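Local coordinates for Acarbose/maltose binding protein GacH (Streptomyces glaucescens, PDB 3K01) that binds acarbose and an acarbose homologue, and probably maltose, as the solute receptor of an ABC transporter, at residues L143-L151 with R272-P283; N259-K268 with N350-P358. All coordinates share one frame; numbering follows the deposited sequence. Where two conformers were deposited one is given.

Contact 1: residues L143-L151 with R272-P283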
loop_
_atom_site.group_PDB
_atom_site.type_symbol
_atom_site.label_atom_id
_atom_site.label_comp_id
_atom_site.label_asym_id
_atom_site.label_seq_id
_atom_site.Cartn_x
_atom_site.Cartn_y
_atom_site.Cartn_z
ATOM N N LEU A 143 -4.596 1.333 3.715
ATOM C CA LEU A 143 -5.463 0.761 4.751
ATOM C C LEU A 143 -6.603 1.711 5.048
ATOM O O LEU A 143 -6.481 2.918 4.867
ATOM C CB LEU A 143 -4.653 0.528 6.035
ATOM C CG LEU A 143 -3.536 -0.497 5.962
ATOM C CD1 LEU A 143 -2.775 -0.614 7.302
ATOM C CD2 LEU A 143 -4.057 -1.885 5.538
ATOM N N ALA A 144 -7.708 1.135 5.544
ATOM C CA ALA A 144 -8.936 1.874 5.787
ATOM C C ALA A 144 -9.673 1.234 6.951
ATOM O O ALA A 144 -9.421 0.078 7.276
ATOM C CB ALA A 144 -9.823 1.857 4.527
ATOM N N LEU A 145 -10.572 2.001 7.568
ATOM C CA LEU A 145 -11.408 1.461 8.642
ATOM C C LEU A 145 -12.660 0.802 8.043
ATOM O O LEU A 145 -13.514 1.486 7.476
ATOM C CB LEU A 145 -11.808 2.597 9.562
ATOM C CG LEU A 145 -12.598 2.174 10.811
ATOM C CD1 LEU A 145 -11.768 1.371 11.773
ATOM C CD2 LEU A 145 -13.174 3.426 11.469
ATOM N N PHE A 146 -12.741 -0.516 8.157
ATOM C CA PHE A 146 -13.945 -1.264 7.774
ATOM C C PHE A 146 -14.900 -1.274 8.966
ATOM O O PHE A 146 -14.477 -1.420 10.117
ATOM C CB PHE A 146 -13.607 -2.726 7.486
ATOM C CG PHE A 146 -12.887 -2.992 6.192
ATOM C CD1 PHE A 146 -13.255 -4.089 5.440
ATOM C CD2 PHE A 146 -11.802 -2.229 5.741
ATOM C CE1 PHE A 146 -12.601 -4.436 4.265
ATOM C CE2 PHE A 146 -11.149 -2.559 4.547
ATOM C CZ PHE A 146 -11.570 -3.665 3.807
ATOM N N TYR A 147 -16.194 -1.146 8.716
ATOM C CA TYR A 147 -17.159 -1.179 9.805
ATOM C C TYR A 147 -18.424 -1.929 9.402
ATOM O O TYR A 147 -18.844 -1.944 8.243
ATOM C CB TYR A 147 -17.485 0.229 10.348
ATOM C CG TYR A 147 -18.032 1.216 9.357
ATOM C CD1 TYR A 147 -17.176 1.970 8.548
ATOM C CD2 TYR A 147 -19.417 1.428 9.258
ATOM C CE1 TYR A 147 -17.682 2.892 7.656
ATOM C CE2 TYR A 147 -19.914 2.339 8.374
ATOM C CZ TYR A 147 -19.042 3.064 7.586
ATOM O OH TYR A 147 -19.531 3.991 6.674
ATOM N N ASN A 148 -19.024 -2.565 10.405
ATOM C CA ASN A 148 -20.293 -3.264 10.294
ATOM C C ASN A 148 -21.396 -2.236 10.508
ATOM O O ASN A 148 -21.595 -1.723 11.614
ATOM C CB ASN A 148 -20.318 -4.357 11.370
ATOM C CG ASN A 148 -21.551 -5.253 11.312
ATOM O OD1 ASN A 148 -21.448 -6.506 11.526
ATOM N ND2 ASN A 148 -22.697 -4.659 11.105
ATOM N N LYS A 149 -22.115 -1.914 9.433
ATOM C CA LYS A 149 -23.113 -0.842 9.518
ATOM C C LYS A 149 -24.211 -1.159 10.515
ATOM O O LYS A 149 -24.610 -0.287 11.277
ATOM C CB LYS A 149 -23.707 -0.525 8.149
ATOM C CG LYS A 149 -22.722 0.155 7.212
ATOM C CD LYS A 149 -23.361 0.487 5.869
ATOM C CE LYS A 149 -22.358 1.159 4.949
ATOM N NZ LYS A 149 -23.008 1.955 3.860
ATOM N N GLU A 150 -24.674 -2.405 10.541
ATOM C CA GLU A 150 -25.771 -2.776 11.422
ATOM C C GLU A 150 -25.356 -2.670 12.879
ATOM O O GLU A 150 -26.149 -2.244 13.711
ATOM C CB GLU A 150 -26.272 -4.170 11.095
ATOM C CG GLU A 150 -27.503 -4.563 11.894
ATOM C CD GLU A 150 -27.201 -5.292 13.178
ATOM O OE1 GLU A 150 -26.097 -5.871 13.383
ATOM O OE2 GLU A 150 -28.118 -5.310 14.039
ATOM N N LEU A 151 -24.130 -3.091 13.222
ATOM C CA LEU A 151 -23.715 -2.972 14.616
ATOM C C LEU A 151 -23.576 -1.523 15.038
ATOM O O LEU A 151 -23.983 -1.141 16.138
ATOM C CB LEU A 151 -22.421 -3.751 14.882
ATOM C CG LEU A 151 -22.539 -5.280 14.813
ATOM C CD1 LEU A 151 -21.142 -5.908 14.963
ATOM C CD2 LEU A 151 -23.464 -5.826 15.907
ATOM N N ARG A 272 -21.917 -12.036 8.551
ATOM C CA ARG A 272 -22.662 -10.803 8.798
ATOM C C ARG A 272 -22.737 -9.893 7.586
ATOM O O ARG A 272 -23.282 -8.788 7.676
ATOM C CB ARG A 272 -22.119 -10.104 10.039
ATOM C CG ARG A 272 -22.681 -10.787 11.313
ATOM C CD ARG A 272 -22.203 -10.095 12.491
ATOM N NE ARG A 272 -22.603 -10.816 13.678
ATOM C CZ ARG A 272 -23.644 -10.470 14.403
ATOM N NH1 ARG A 272 -24.406 -9.442 14.030
ATOM N NH2 ARG A 272 -23.958 -11.167 15.492
ATOM N N PHE A 273 -22.257 -10.376 6.436
ATOM C CA PHE A 273 -22.205 -9.572 5.207
ATOM C C PHE A 273 -22.845 -10.214 3.981
ATOM O O PHE A 273 -22.482 -9.887 2.848
ATOM C CB PHE A 273 -20.754 -9.102 4.936
ATOM C CG PHE A 273 -20.203 -8.312 6.083
ATOM C CD1 PHE A 273 -20.495 -6.957 6.211
ATOM C CD2 PHE A 273 -19.507 -8.945 7.113
ATOM C CE1 PHE A 273 -20.058 -6.210 7.286
ATOM C CE2 PHE A 273 -19.073 -8.195 8.218
ATOM C CZ PHE A 273 -19.363 -6.830 8.303
ATOM N N LYS A 274 -23.810 -11.096 4.238
ATOM C CA LYS A 274 -24.672 -11.616 3.160
ATOM C C LYS A 274 -25.201 -10.457 2.305
ATOM O O LYS A 274 -25.200 -10.540 1.081
ATOM C CB LYS A 274 -25.833 -12.430 3.731
ATOM C CG LYS A 274 -25.424 -13.802 4.285
ATOM C CD LYS A 274 -26.610 -14.527 4.956
ATOM C CE LYS A 274 -27.312 -13.661 6.017
ATOM N NZ LYS A 274 -28.315 -14.397 6.836
ATOM N N ASP A 275 -25.620 -9.378 2.966
ATOM C CA ASP A 275 -25.927 -8.106 2.312
ATOM C C ASP A 275 -24.651 -7.276 2.327
ATOM O O ASP A 275 -24.247 -6.772 3.391
ATOM C CB ASP A 275 -27.044 -7.406 3.100
ATOM C CG ASP A 275 -27.473 -6.055 2.503
ATOM O OD1 ASP A 275 -26.893 -5.567 1.509
ATOM O OD2 ASP A 275 -28.434 -5.470 3.063
ATOM N N ALA A 276 -23.998 -7.120 1.168
ATOM C CA ALA A 276 -22.775 -6.304 1.051
ATOM C C ALA A 276 -23.009 -4.858 1.460
ATOM O O ALA A 276 -22.064 -4.133 1.817
ATOM C CB ALA A 276 -22.223 -6.360 -0.375
ATOM N N GLY A 277 -24.272 -4.440 1.410
ATOM C CA GLY A 277 -24.676 -3.137 1.906
ATOM C C GLY A 277 -24.516 -2.972 3.414
ATOM O O GLY A 277 -24.735 -1.883 3.939
ATOM N N ASN A 278 -24.113 -4.034 4.117
ATOM C CA ASN A 278 -23.772 -3.922 5.525
ATOM C C ASN A 278 -22.318 -3.522 5.773
ATOM O O ASN A 278 -21.936 -3.308 6.916
ATOM C CB ASN A 278 -24.083 -5.207 6.269
ATOM C CG ASN A 278 -24.105 -4.982 7.765
ATOM O OD1 ASN A 278 -24.627 -3.981 8.239
ATOM N ND2 ASN A 278 -23.519 -5.911 8.520
ATOM N N LEU A 279 -21.508 -3.450 4.725
ATOM C CA LEU A 279 -20.106 -3.074 4.870
ATOM C C LEU A 279 -19.901 -1.612 4.574
ATOM O O LEU A 279 -20.296 -1.130 3.521
ATOM C CB LEU A 279 -19.238 -3.905 3.934
ATOM C CG LEU A 279 -17.738 -3.540 3.980
ATOM C CD1 LEU A 279 -17.130 -3.753 5.376
ATOM C CD2 LEU A 279 -16.993 -4.328 2.927
ATOM N N GLY A 280 -19.267 -0.914 5.509
ATOM C CA GLY A 280 -18.805 0.437 5.250
ATOM C C GLY A 280 -17.298 0.477 5.319
ATOM O O GLY A 280 -16.661 -0.336 6.029
ATOM N N VAL A 281 -16.723 1.431 4.595
ATOM C CA VAL A 281 -15.277 1.672 4.632
ATOM C C VAL A 281 -15.052 3.162 4.756
ATOM O O VAL A 281 -15.674 3.952 4.027
ATOM C CB VAL A 281 -14.577 1.109 3.376
ATOM C CG1 VAL A 281 -13.093 1.362 3.434
ATOM C CG2 VAL A 281 -14.820 -0.398 3.250
ATOM N N ALA A 282 -14.171 3.540 5.682
ATOM C CA ALA A 282 -13.850 4.938 5.961
ATOM C C ALA A 282 -12.321 5.075 6.059
ATOM O O ALA A 282 -11.614 4.094 6.159
ATOM C CB ALA A 282 -14.500 5.369 7.263
ATOM N N PRO A 283 -11.802 6.311 6.042
ATOM C CA PRO A 283 -10.380 6.460 6.311
ATOM C C PRO A 283 -10.022 5.933 7.696
ATOM O O PRO A 283 -10.876 5.905 8.605
ATOM C CB PRO A 283 -10.169 7.982 6.239
ATOM C CG PRO A 283 -11.273 8.472 5.372
ATOM C CD PRO A 283 -12.444 7.602 5.747
HETATM O O HOH W 1 -17.743 5.452 5.208
HETATM O O HOH W 2 -24.931 0.458 2.864
HETATM O O HOH W 3 -24.265 -7.532 11.960
#

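Contact 2: residues N259-K268 with N350-P358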
loop_
_atom_site.group_PDB
_atom_site.type_symbol
_atom_site.label_atom_id
_atom_site.label_comp_id
_atom_site.label_asym_id
_atom_site.label_seq_id
_atom_site.Cartn_x
_atom_site.Cartn_y
_atom_site.Cartn_z
ATOM N N ASN A 259 -8.095 -2.491 7.291
ATOM C CA ASN A 259 -7.714 -3.449 6.264
ATOM C C ASN A 259 -7.644 -2.777 4.915
ATOM O O ASN A 259 -7.935 -1.568 4.804
ATOM C CB ASN A 259 -8.677 -4.647 6.268
ATOM C CG ASN A 259 -7.968 -5.950 6.010
ATOM O OD1 ASN A 259 -6.970 -6.002 5.279
ATOM N ND2 ASN A 259 -8.454 -7.020 6.637
ATOM N N GLY A 260 -7.252 -3.536 3.897
ATOM C CA GLY A 260 -7.096 -2.974 2.561
ATOM C C GLY A 260 -8.042 -3.594 1.563
ATOM O O GLY A 260 -8.842 -4.470 1.882
ATOM N N PRO A 261 -7.964 -3.148 0.302
ATOM C CA PRO A 261 -8.865 -3.629 -0.754
ATOM C C PRO A 261 -8.825 -5.142 -0.921
ATOM O O PRO A 261 -9.841 -5.750 -1.280
ATOM C CB PRO A 261 -8.333 -2.920 -2.014
ATOM C CG PRO A 261 -7.722 -1.637 -1.436
ATOM C CD PRO A 261 -7.046 -2.097 -0.184
ATOM N N TRP A 262 -7.679 -5.751 -0.640
ATOM C CA TRP A 262 -7.498 -7.190 -0.770
ATOM C C TRP A 262 -8.412 -7.987 0.164
ATOM O O TRP A 262 -8.551 -9.204 -0.004
ATOM C CB TRP A 262 -6.023 -7.577 -0.503
ATOM C CG TRP A 262 -5.546 -7.061 0.796
ATOM C CD1 TRP A 262 -5.720 -7.646 2.019
ATOM C CD2 TRP A 262 -4.849 -5.835 1.035
ATOM N NE1 TRP A 262 -5.179 -6.858 3.007
ATOM C CE2 TRP A 262 -4.626 -5.743 2.423
ATOM C CE3 TRP A 262 -4.389 -4.804 0.210
ATOM C CZ2 TRP A 262 -3.965 -4.651 3.017
ATOM C CZ3 TRP A 262 -3.708 -3.713 0.803
ATOM C CH2 TRP A 262 -3.524 -3.642 2.194
ATOM N N ALA A 263 -9.020 -7.333 1.151
ATOM C CA ALA A 263 -9.913 -8.010 2.118
ATOM C C ALA A 263 -11.385 -8.025 1.734
ATOM O O ALA A 263 -12.183 -8.714 2.379
ATOM C CB ALA A 263 -9.771 -7.398 3.492
ATOM N N ILE A 264 -11.774 -7.186 0.778
ATOM C CA ILE A 264 -13.195 -6.952 0.477
ATOM C C ILE A 264 -13.945 -8.224 0.092
ATOM O O ILE A 264 -15.020 -8.479 0.628
ATOM C CB ILE A 264 -13.338 -5.850 -0.592
ATOM C CG1 ILE A 264 -12.915 -4.477 -0.026
ATOM C CG2 ILE A 264 -14.766 -5.811 -1.140
ATOM C CD1 ILE A 264 -13.865 -3.870 0.967
ATOM N N GLU A 265 -13.398 -9.007 -0.818
ATOM C CA GLU A 265 -14.130 -10.199 -1.237
ATOM C C GLU A 265 -14.292 -11.190 -0.088
ATOM O O GLU A 265 -15.370 -11.777 0.090
ATOM C CB GLU A 265 -13.489 -10.830 -2.475
ATOM C CG GLU A 265 -13.692 -9.955 -3.718
ATOM C CD GLU A 265 -15.165 -9.695 -4.024
ATOM O OE1 GLU A 265 -15.928 -10.680 -4.097
ATOM O OE2 GLU A 265 -15.579 -8.518 -4.163
ATOM N N ASP A 266 -13.249 -11.373 0.718
ATOM C CA ASP A 266 -13.375 -12.256 1.859
ATOM C C ASP A 266 -14.444 -11.755 2.837
ATOM O O ASP A 266 -15.232 -12.545 3.377
ATOM C CB ASP A 266 -12.012 -12.422 2.548
ATOM C CG ASP A 266 -12.042 -13.456 3.663
ATOM O OD1 ASP A 266 -12.621 -14.547 3.491
ATOM O OD2 ASP A 266 -11.493 -13.177 4.746
ATOM N N VAL A 267 -14.488 -10.447 3.077
ATOM C CA VAL A 267 -15.485 -9.900 3.999
ATOM C C VAL A 267 -16.884 -10.205 3.477
ATOM O O VAL A 267 -17.792 -10.564 4.234
ATOM C CB VAL A 267 -15.297 -8.375 4.223
ATOM C CG1 VAL A 267 -16.554 -7.773 4.872
ATOM C CG2 VAL A 267 -14.027 -8.139 5.048
ATOM N N LYS A 268 -17.073 -10.043 2.170
ATOM C CA LYS A 268 -18.390 -10.283 1.569
ATOM C C LYS A 268 -18.839 -11.731 1.669
ATOM O O LYS A 268 -20.028 -12.022 1.506
ATOM C CB LYS A 268 -18.390 -9.850 0.114
ATOM C CG LYS A 268 -18.353 -8.392 -0.165
ATOM C CD LYS A 268 -18.480 -8.355 -1.672
ATOM C CE LYS A 268 -18.259 -7.054 -2.277
ATOM N NZ LYS A 268 -18.192 -7.369 -3.737
ATOM N N ASN A 350 -17.324 2.701 -9.402
ATOM C CA ASN A 350 -16.774 1.374 -9.137
ATOM C C ASN A 350 -16.842 1.064 -7.637
ATOM O O ASN A 350 -16.530 1.921 -6.817
ATOM C CB ASN A 350 -15.335 1.301 -9.683
ATOM C CG ASN A 350 -14.652 0.011 -9.341
ATOM O OD1 ASN A 350 -14.090 -0.124 -8.234
ATOM N ND2 ASN A 350 -14.714 -0.960 -10.232
ATOM N N GLU A 351 -17.224 -0.161 -7.284
ATOM C CA GLU A 351 -17.390 -0.512 -5.857
ATOM C C GLU A 351 -16.129 -0.210 -5.016
ATOM O O GLU A 351 -16.204 0.344 -3.915
ATOM C CB GLU A 351 -17.790 -1.994 -5.694
ATOM C CG GLU A 351 -17.983 -2.361 -4.194
ATOM C CD GLU A 351 -18.493 -3.772 -3.874
ATOM O OE1 GLU A 351 -17.741 -4.737 -4.064
ATOM O OE2 GLU A 351 -19.637 -3.891 -3.353
ATOM N N MET A 352 -14.977 -0.571 -5.549
ATOM C CA MET A 352 -13.740 -0.387 -4.790
ATOM C C MET A 352 -13.324 1.081 -4.687
ATOM O O MET A 352 -12.821 1.528 -3.653
ATOM C CB MET A 352 -12.639 -1.231 -5.407
ATOM C CG MET A 352 -11.472 -1.424 -4.487
ATOM S SD MET A 352 -11.863 -2.552 -3.115
ATOM C CE MET A 352 -11.734 -4.171 -3.869
ATOM N N VAL A 353 -13.558 1.849 -5.757
ATOM C CA VAL A 353 -13.282 3.271 -5.741
ATOM C C VAL A 353 -14.191 3.948 -4.709
ATOM O O VAL A 353 -13.760 4.794 -3.928
ATOM C CB VAL A 353 -13.501 3.852 -7.139
ATOM C CG1 VAL A 353 -13.479 5.347 -7.086
ATOM C CG2 VAL A 353 -12.435 3.329 -8.077
ATOM N N LYS A 354 -15.453 3.532 -4.682
ATOM C CA LYS A 354 -16.387 4.101 -3.713
ATOM C C LYS A 354 -15.960 3.793 -2.281
ATOM O O LYS A 354 -16.039 4.651 -1.399
ATOM C CB LYS A 354 -17.806 3.594 -3.953
ATOM C CG LYS A 354 -18.398 4.142 -5.230
ATOM C CD LYS A 354 -19.833 3.642 -5.488
ATOM C CE LYS A 354 -19.917 2.118 -5.651
ATOM N NZ LYS A 354 -21.355 1.724 -5.941
ATOM N N PHE A 355 -15.525 2.556 -2.040
ATOM C CA PHE A 355 -15.063 2.190 -0.701
ATOM C C PHE A 355 -13.792 2.911 -0.293
ATOM O O PHE A 355 -13.687 3.319 0.870
ATOM C CB PHE A 355 -14.780 0.697 -0.584
ATOM C CG PHE A 355 -15.987 -0.191 -0.392
ATOM C CD1 PHE A 355 -16.973 0.127 0.538
ATOM C CD2 PHE A 355 -16.072 -1.401 -1.071
ATOM C CE1 PHE A 355 -18.052 -0.737 0.753
ATOM C CE2 PHE A 355 -17.178 -2.269 -0.863
ATOM C CZ PHE A 355 -18.133 -1.925 0.055
ATOM N N PHE A 356 -12.826 3.058 -1.211
ATOM C CA PHE A 356 -11.446 3.411 -0.834
ATOM C C PHE A 356 -10.910 4.757 -1.179
ATOM O O PHE A 356 -9.866 5.135 -0.667
ATOM C CB PHE A 356 -10.441 2.363 -1.330
ATOM C CG PHE A 356 -10.434 1.141 -0.478
ATOM C CD1 PHE A 356 -9.613 1.033 0.639
ATOM C CD2 PHE A 356 -11.323 0.128 -0.752
ATOM C CE1 PHE A 356 -9.690 -0.125 1.452
ATOM C CE2 PHE A 356 -11.376 -1.004 0.042
ATOM C CZ PHE A 356 -10.558 -1.105 1.139
ATOM N N LYS A 357 -11.561 5.503 -2.065
ATOM C CA LYS A 357 -10.944 6.764 -2.430
ATOM C C LYS A 357 -10.733 7.728 -1.245
ATOM O O LYS A 357 -9.652 8.318 -1.137
ATOM C CB LYS A 357 -11.612 7.417 -3.635
ATOM C CG LYS A 357 -10.849 8.657 -4.183
ATOM C CD LYS A 357 -9.334 8.418 -4.367
ATOM C CE LYS A 357 -8.666 9.424 -5.299
ATOM N NZ LYS A 357 -8.869 10.810 -4.922
ATOM N N PRO A 358 -11.722 7.888 -0.344
ATOM C CA PRO A 358 -11.420 8.751 0.795
ATOM C C PRO A 358 -10.226 8.266 1.626
ATOM O O PRO A 358 -9.419 9.069 2.096
ATOM C CB PRO A 358 -12.734 8.729 1.602
ATOM C CG PRO A 358 -13.793 8.487 0.531
ATOM C CD PRO A 358 -13.145 7.469 -0.370
#

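Contact 1: residues L143-L151 with R272-P283
Y147 and G280 face each other as a hydrogen-bonded pair in an antiparallel beta sheet, where strand 144-148 meets strand 279-283 in the solute-binding protein fold. The short strand axes approach to 4.5 Å with N-to-C directions 152° apart. Backbone bonds set the register: Y147 and G280 bond reciprocally, L145 and A282 do the same, and the K149 N–N278 O bond (2.9 Å) carries the pairing into the start of helix 149-155.

Aromatic packing differs on the two faces. On one, the Y147 ring lies over G280, whose CA is 3.6 Å from the ring centroid, a CH-pi contact. Y147 CG stands between its backbone N and carbonyl carbon (chi1 58°), which turns the ring across the partner strand. On the other, V281 CG2 sits over the centre of the F146 ring, 4.3 Å from the centroid, and L279 CD1 reaches F146 CD1 obliquely. Helix 264-268 also packs on F146, through I264 and V267.

Polar side chains tie down the end beyond the strands. N278 OD1 takes the amide N of E150 at 2.8 Å, in plane and on a lone pair, while N278 ND2 donates to R272 O; the two bonds fix the amide's rotation. R272 NE is held by S251 O, and water 3 joins R272 NH1 to E150 OE1, which at 4.0 Å are too far apart for a salt bridge. At the edge of the Y147 ring, water 1 lies in the ring plane, 2.7 Å from Y147 OH, and donates to V281 O at 2.8 Å.

Contact 2: residues N259-K268 with N350-P358
P261 lays its ring over one face of F356, with CG above the ring centre, 3.7 Å from the centroid and 6° off the normal: a CH-pi contact. The backbone of P261 also closes in, P261 N lying 3.4 Å from F356 CZ.

I264 fits as a knob into the hole formed by E351, M352, F355 and F356 on helix 351-358. Its CG1 lies in the plane of the F356 ring, at the edge and 3.8 Å from F356 CE2, so proline and isoleucine approach this ring from different sides. The CD1 branch of I264 extends to F355 CD2 at 3.9 Å. The M352 chain folds back at chi2 and chi3, which lays SD against both P261 CB and I264 CG1; this holds for one of two modelled conformers, so this part of the packing is less certain. The short helix axes are 110° apart and 13.2 Å at closest approach; that wide separation is bridged by side chains, with F355 also resting on L279 and V281 of strand 279-283.

Beside this apolar patch, two extended side chains meet from opposite directions. K268 NZ reaches the syn lone pair of E351 OE1 at 2.7 Å in a salt bridge, and a second bridge joins the same ammonium to E265 OE2 at 2.9 Å. E265 OE2 and E351 OE1 are 4.4 Å apart, and the ammonium they share probably offsets their repulsion, letting two carboxylates lie close together beside the apolar patch.

Overall arrangement
The centres of contacts 1 and 2 lie 10 Å apart, on the same side of the chain's centre. Their segments alternate in sequence: 143-151, 259-268, 272-283, then 350-358. Strand 132-148 pairs with both 254-259 and 279-283, and a probable hydrogen bond from A144 N to N259 O (2.8 Å) joins the two contacts directly. Helix 264-268 precedes strand 279-283 in the chain, while helix 351-360 returns much later to pack against the same region, V281 CG1 lying 3.3 Å from F355 O. Contact 1 is a strand pairing within the sheet and contact 2 the pair of helical segments packed on one face of it, so distant parts of this solute receptor's sequence share a packed core.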